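Local coordinates for protein KLLA0A11308p (Kluyveromyces lactis, PDB 6AM0) that probably binds mRNA as a member of the EDC3 family, this piece being its N-terminal LSm domain, captured with a bound peptide, at residues Q25-V37 and P45-L57. Numbering follows the deposited sequence.
Sequences QVSPKSLTLTDAV and PVFKIKADKLYDL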
loop_
_atom_site.group_PDB
_atom_site.type_symbol
_atom_site.label_atom_id
_atom_site.label_comp_id
_atom_site.label_asym_id
_atom_site.label_seq_id
_atom_site.Cartn_x
_atom_site.Cartn_y
_atom_site.Cartn_z
ATOM N N GLN D 25 -5.453 -9.946 -20.028
ATOM C CA GLN D 25 -6.017 -8.724 -20.588
ATOM C C GLN D 25 -7.153 -8.268 -19.685
ATOM O O GLN D 25 -7.769 -9.073 -18.981
ATOM C CB GLN D 25 -6.503 -8.941 -22.024
ATOM C CG GLN D 25 -7.738 -9.807 -22.135
ATOM C CD GLN D 25 -8.303 -9.822 -23.537
ATOM O OE1 GLN D 25 -8.121 -8.870 -24.296
ATOM N NE2 GLN D 25 -8.987 -10.904 -23.892
ATOM N N VAL D 26 -7.429 -6.966 -19.721
ATOM C CA VAL D 26 -8.446 -6.365 -18.865
ATOM C C VAL D 26 -9.244 -5.330 -19.651
ATOM O O VAL D 26 -8.684 -4.547 -20.426
ATOM C CB VAL D 26 -7.816 -5.740 -17.600
ATOM C CG1 VAL D 26 -6.731 -4.735 -17.970
ATOM C CG2 VAL D 26 -8.881 -5.088 -16.734
ATOM N N SER D 27 -10.556 -5.335 -19.442
ATOM C CA SER D 27 -11.474 -4.341 -19.980
ATOM C C SER D 27 -12.442 -3.961 -18.863
ATOM O O SER D 27 -12.501 -4.658 -17.841
ATOM C CB SER D 27 -12.213 -4.882 -21.206
ATOM O OG SER D 27 -13.124 -5.907 -20.852
ATOM N N PRO D 28 -13.204 -2.865 -19.004
ATOM C CA PRO D 28 -14.135 -2.458 -17.938
ATOM C C PRO D 28 -15.095 -3.528 -17.439
ATOM O O PRO D 28 -15.608 -3.414 -16.320
ATOM C CB PRO D 28 -14.898 -1.301 -18.588
ATOM C CG PRO D 28 -13.875 -0.676 -19.464
ATOM C CD PRO D 28 -13.100 -1.828 -20.048
ATOM N N LYS D 29 -15.365 -4.560 -18.235
ATOM C CA LYS D 29 -16.368 -5.546 -17.854
ATOM C C LYS D 29 -15.790 -6.893 -17.442
ATOM O O LYS D 29 -16.416 -7.600 -16.648
ATOM C CB LYS D 29 -17.369 -5.750 -19.002
ATOM C CG LYS D 29 -18.471 -6.754 -18.712
ATOM C CD LYS D 29 -19.615 -6.642 -19.705
ATOM C CE LYS D 29 -20.771 -7.542 -19.294
ATOM N NZ LYS D 29 -21.988 -7.319 -20.124
ATOM N N SER D 30 -14.614 -7.268 -17.941
ATOM C CA SER D 30 -14.087 -8.605 -17.713
ATOM C C SER D 30 -12.586 -8.539 -17.462
ATOM O O SER D 30 -11.903 -7.596 -17.867
ATOM C CB SER D 30 -14.394 -9.543 -18.888
ATOM O OG SER D 30 -13.676 -10.760 -18.780
ATOM N N LEU D 31 -12.087 -9.573 -16.786
ATOM C CA LEU D 31 -10.684 -9.713 -16.420
ATOM C C LEU D 31 -10.244 -11.142 -16.702
ATOM O O LEU D 31 -10.920 -12.091 -16.290
ATOM C CB LEU D 31 -10.478 -9.376 -14.939
ATOM C CG LEU D 31 -9.242 -9.917 -14.216
ATOM C CD1 LEU D 31 -7.977 -9.190 -14.636
ATOM C CD2 LEU D 31 -9.442 -9.829 -12.714
ATOM N N THR D 32 -9.120 -11.292 -17.401
ATOM C CA THR D 32 -8.590 -12.598 -17.773
ATOM C C THR D 32 -7.226 -12.810 -17.131
ATOM O O THR D 32 -6.382 -11.912 -17.133
ATOM C CB THR D 32 -8.472 -12.737 -19.298
ATOM O OG1 THR D 32 -9.753 -12.511 -19.901
ATOM C CG2 THR D 32 -7.972 -14.126 -19.679
ATOM N N LEU D 33 -7.018 -14.011 -16.593
ATOM C CA LEU D 33 -5.783 -14.410 -15.935
ATOM C C LEU D 33 -5.268 -15.699 -16.555
ATOM O O LEU D 33 -6.023 -16.475 -17.144
ATOM C CB LEU D 33 -5.987 -14.622 -14.428
ATOM C CG LEU D 33 -6.485 -13.448 -13.590
ATOM C CD1 LEU D 33 -6.933 -13.941 -12.223
ATOM C CD2 LEU D 33 -5.406 -12.385 -13.462
ATOM N N THR D 34 -3.965 -15.920 -16.415
ATOM C CA THR D 34 -3.337 -17.179 -16.777
ATOM C C THR D 34 -2.657 -17.785 -15.555
ATOM O O THR D 34 -2.247 -17.067 -14.631
ATOM C CB THR D 34 -2.317 -17.007 -17.916
ATOM O OG1 THR D 34 -1.378 -15.983 -17.574
ATOM C CG2 THR D 34 -3.020 -16.641 -19.214
ATOM N N ASP D 35 -2.584 -19.123 -15.567
ATOM C CA ASP D 35 -2.042 -19.961 -14.489
ATOM C C ASP D 35 -2.609 -19.574 -13.120
ATOM O O ASP D 35 -1.895 -19.456 -12.124
ATOM C CB ASP D 35 -0.502 -19.985 -14.505
ATOM C CG ASP D 35 0.146 -18.624 -14.280
ATOM O OD1 ASP D 35 -0.152 -17.938 -13.280
ATOM O OD2 ASP D 35 0.976 -18.235 -15.129
ATOM N N ALA D 36 -3.929 -19.411 -13.074
ATOM C CA ALA D 36 -4.603 -19.025 -11.840
ATOM C C ALA D 36 -4.566 -20.155 -10.815
ATOM O O ALA D 36 -5.009 -21.275 -11.095
ATOM C CB ALA D 36 -6.044 -18.622 -12.135
ATOM N N VAL D 37 -4.027 -19.865 -9.628
ATOM C CA VAL D 37 -4.070 -20.773 -8.483
ATOM C C VAL D 37 -5.191 -20.327 -7.552
ATOM O O VAL D 37 -5.411 -19.124 -7.354
ATOM C CB VAL D 37 -2.712 -20.830 -7.753
ATOM C CG1 VAL D 37 -2.373 -19.497 -7.098
ATOM C CG2 VAL D 37 -2.698 -21.958 -6.725
ATOM N N PRO D 45 -5.117 -22.970 -16.447
ATOM C CA PRO D 45 -4.230 -22.213 -17.343
ATOM C C PRO D 45 -4.818 -20.891 -17.800
ATOM O O PRO D 45 -4.060 -19.937 -18.009
ATOM C CB PRO D 45 -4.018 -23.173 -18.524
ATOM C CG PRO D 45 -4.363 -24.529 -17.983
ATOM C CD PRO D 45 -5.474 -24.282 -17.010
ATOM N N VAL D 46 -6.137 -20.802 -17.970
ATOM C CA VAL D 46 -6.809 -19.561 -18.346
ATOM C C VAL D 46 -8.068 -19.425 -17.500
ATOM O O VAL D 46 -8.849 -20.375 -17.386
ATOM C CB VAL D 46 -7.163 -19.521 -19.847
ATOM C CG1 VAL D 46 -7.973 -18.276 -20.170
ATOM C CG2 VAL D 46 -5.908 -19.557 -20.696
ATOM N N PHE D 47 -8.268 -18.245 -16.913
ATOM C CA PHE D 47 -9.401 -17.973 -16.033
ATOM C C PHE D 47 -10.022 -16.633 -16.403
ATOM O O PHE D 47 -9.347 -15.602 -16.346
ATOM C CB PHE D 47 -8.947 -17.973 -14.571
ATOM C CG PHE D 47 -10.019 -17.586 -13.599
ATOM C CD1 PHE D 47 -11.046 -18.459 -13.295
ATOM C CD2 PHE D 47 -9.977 -16.359 -12.962
ATOM C CE1 PHE D 47 -12.027 -18.101 -12.394
ATOM C CE2 PHE D 47 -10.952 -15.999 -12.055
ATOM C CZ PHE D 47 -11.978 -16.871 -11.770
ATOM N N LYS D 48 -11.307 -16.642 -16.752
ATOM C CA LYS D 48 -12.032 -15.440 -17.148
ATOM C C LYS D 48 -13.106 -15.132 -16.111
ATOM O O LYS D 48 -13.918 -16.002 -15.777
ATOM C CB LYS D 48 -12.641 -15.602 -18.545
ATOM C CG LYS D 48 -11.589 -15.750 -19.646
ATOM C CD LYS D 48 -12.146 -15.466 -21.036
ATOM C CE LYS D 48 -12.738 -16.709 -21.679
ATOM N NZ LYS D 48 -13.191 -16.440 -23.076
ATOM N N ILE D 49 -13.125 -13.886 -15.630
ATOM C CA ILE D 49 -13.992 -13.467 -14.534
ATOM C C ILE D 49 -14.609 -12.115 -14.870
ATOM O O ILE D 49 -14.029 -11.314 -15.607
ATOM C CB ILE D 49 -13.203 -13.400 -13.200
ATOM C CG1 ILE D 49 -14.110 -13.048 -12.018
ATOM C CG2 ILE D 49 -12.068 -12.395 -13.302
ATOM C CD1 ILE D 49 -15.154 -14.083 -11.706
ATOM N N LYS D 50 -15.796 -11.861 -14.326
ATOM C CA LYS D 50 -16.510 -10.619 -14.577
ATOM C C LYS D 50 -16.392 -9.696 -13.373
ATOM O O LYS D 50 -16.385 -10.151 -12.224
ATOM C CB LYS D 50 -17.985 -10.895 -14.875
ATOM C CG LYS D 50 -18.220 -12.220 -15.579
ATOM C CD LYS D 50 -19.703 -12.508 -15.756
ATOM C CE LYS D 50 -20.311 -11.640 -16.846
ATOM N NZ LYS D 50 -19.585 -11.773 -18.140
ATOM N N ALA D 51 -16.312 -8.392 -13.645
ATOM C CA ALA D 51 -16.180 -7.403 -12.580
ATOM C C ALA D 51 -17.350 -7.427 -11.604
ATOM O O ALA D 51 -17.231 -6.886 -10.500
ATOM C CB ALA D 51 -16.029 -6.007 -13.184
ATOM N N ASP D 52 -18.469 -8.046 -11.980
ATOM C CA ASP D 52 -19.619 -8.103 -11.085
ATOM C C ASP D 52 -19.308 -8.917 -9.836
ATOM O O ASP D 52 -19.783 -8.595 -8.740
ATOM C CB ASP D 52 -20.818 -8.706 -11.817
ATOM C CG ASP D 52 -21.047 -8.076 -13.174
ATOM O OD1 ASP D 52 -20.215 -7.240 -13.587
ATOM O OD2 ASP D 52 -22.054 -8.423 -13.830
ATOM N N LYS D 53 -18.515 -9.975 -9.981
ATOM C CA LYS D 53 -18.272 -10.926 -8.907
ATOM C C LYS D 53 -17.038 -10.597 -8.074
ATOM O O LYS D 53 -16.653 -11.404 -7.222
ATOM C CB LYS D 53 -18.134 -12.335 -9.490
ATOM C CG LYS D 53 -19.169 -12.671 -10.553
ATOM C CD LYS D 53 -20.506 -13.072 -9.957
ATOM C CE LYS D 53 -21.425 -13.618 -11.038
ATOM N NZ LYS D 53 -22.588 -14.364 -10.483
ATOM N N LEU D 54 -16.431 -9.428 -8.268
ATOM C CA LEU D 54 -15.193 -9.071 -7.586
ATOM C C LEU D 54 -15.474 -8.126 -6.427
ATOM O O LEU D 54 -16.106 -7.080 -6.608
ATOM C CB LEU D 54 -14.202 -8.420 -8.552
ATOM C CG LEU D 54 -13.656 -9.303 -9.671
ATOM C CD1 LEU D 54 -12.383 -8.698 -10.234
ATOM C CD2 LEU D 54 -13.411 -10.714 -9.165
ATOM N N TYR D 55 -14.984 -8.490 -5.244
ATOM C CA TYR D 55 -15.151 -7.669 -4.052
ATOM C C TYR D 55 -13.903 -6.881 -3.681
ATOM O O TYR D 55 -14.027 -5.801 -3.093
ATOM C CB TYR D 55 -15.590 -8.542 -2.871
ATOM C CG TYR D 55 -17.040 -8.964 -2.964
ATOM C CD1 TYR D 55 -17.422 -10.043 -3.749
ATOM C CD2 TYR D 55 -18.030 -8.269 -2.280
ATOM C CE1 TYR D 55 -18.750 -10.423 -3.844
ATOM C CE2 TYR D 55 -19.359 -8.644 -2.366
ATOM C CZ TYR D 55 -19.712 -9.722 -3.148
ATOM O OH TYR D 55 -21.033 -10.098 -3.238
ATOM N N ASP D 56 -12.708 -7.378 -4.006
ATOM C CA ASP D 56 -11.508 -6.561 -3.886
ATOM C C ASP D 56 -10.409 -7.186 -4.735
ATOM O O ASP D 56 -10.417 -8.393 -5.001
ATOM C CB ASP D 56 -11.058 -6.436 -2.421
ATOM C CG ASP D 56 -9.948 -5.407 -2.218
ATOM O OD1 ASP D 56 -9.131 -5.185 -3.137
ATOM O OD2 ASP D 56 -9.895 -4.809 -1.123
ATOM N N LEU D 57 -9.464 -6.342 -5.153
ATOM C CA LEU D 57 -8.343 -6.733 -5.996
ATOM C C LEU D 57 -7.083 -6.051 -5.480
ATOM O O LEU D 57 -7.116 -4.869 -5.129
ATOM C CB LEU D 57 -8.611 -6.359 -7.463
ATOM C CG LEU D 57 -7.515 -6.453 -8.529
ATOM C CD1 LEU D 57 -8.137 -6.830 -9.859
ATOM C CD2 LEU D 57 -6.752 -5.143 -8.671
#
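With CG anti to the backbone N (chi1 158°), L31 lies beside I49, and its CD2 reaches I49 CG2 at 3.7 Å. The same methyl meets L54 CD1 at 4.0 Å, the two side chains crossing at about a right angle. F47, with CG likewise anti to its N (chi1 175°), runs alongside L33, whose CD1 comes to the ring edge at CD2, 4.0 Å away, while F47 CB rests 3.8 Å from A36 CB. On the other face T32 and K48 extend side by side, T32 OG1 lying 3.7 Å from K48 CG and T32 CG2 packing on the same carbon. Replacing T32 by an alanine removes both branches and is likely to open a gap beside the K48 chain, freeing it to turn. Paired backbone bonds join L31 with I49 and L33 with F47, the shortest being L33 N to F47 O, 2.8 Å. A51 N to K29 O and D35 N to P45 O extend the pairing at its ends. The face carrying S30, T32 and K48 turns toward the bound peptide, to whose backbone S30 OG is hydrogen-bonded and K48 NZ more weakly. The axes of strands 30-33 and 46-50 approach to 4.7 Å, with 164° between their directions, within the strongly bent antiparallel sheet of the Sm-like (LSm) fold.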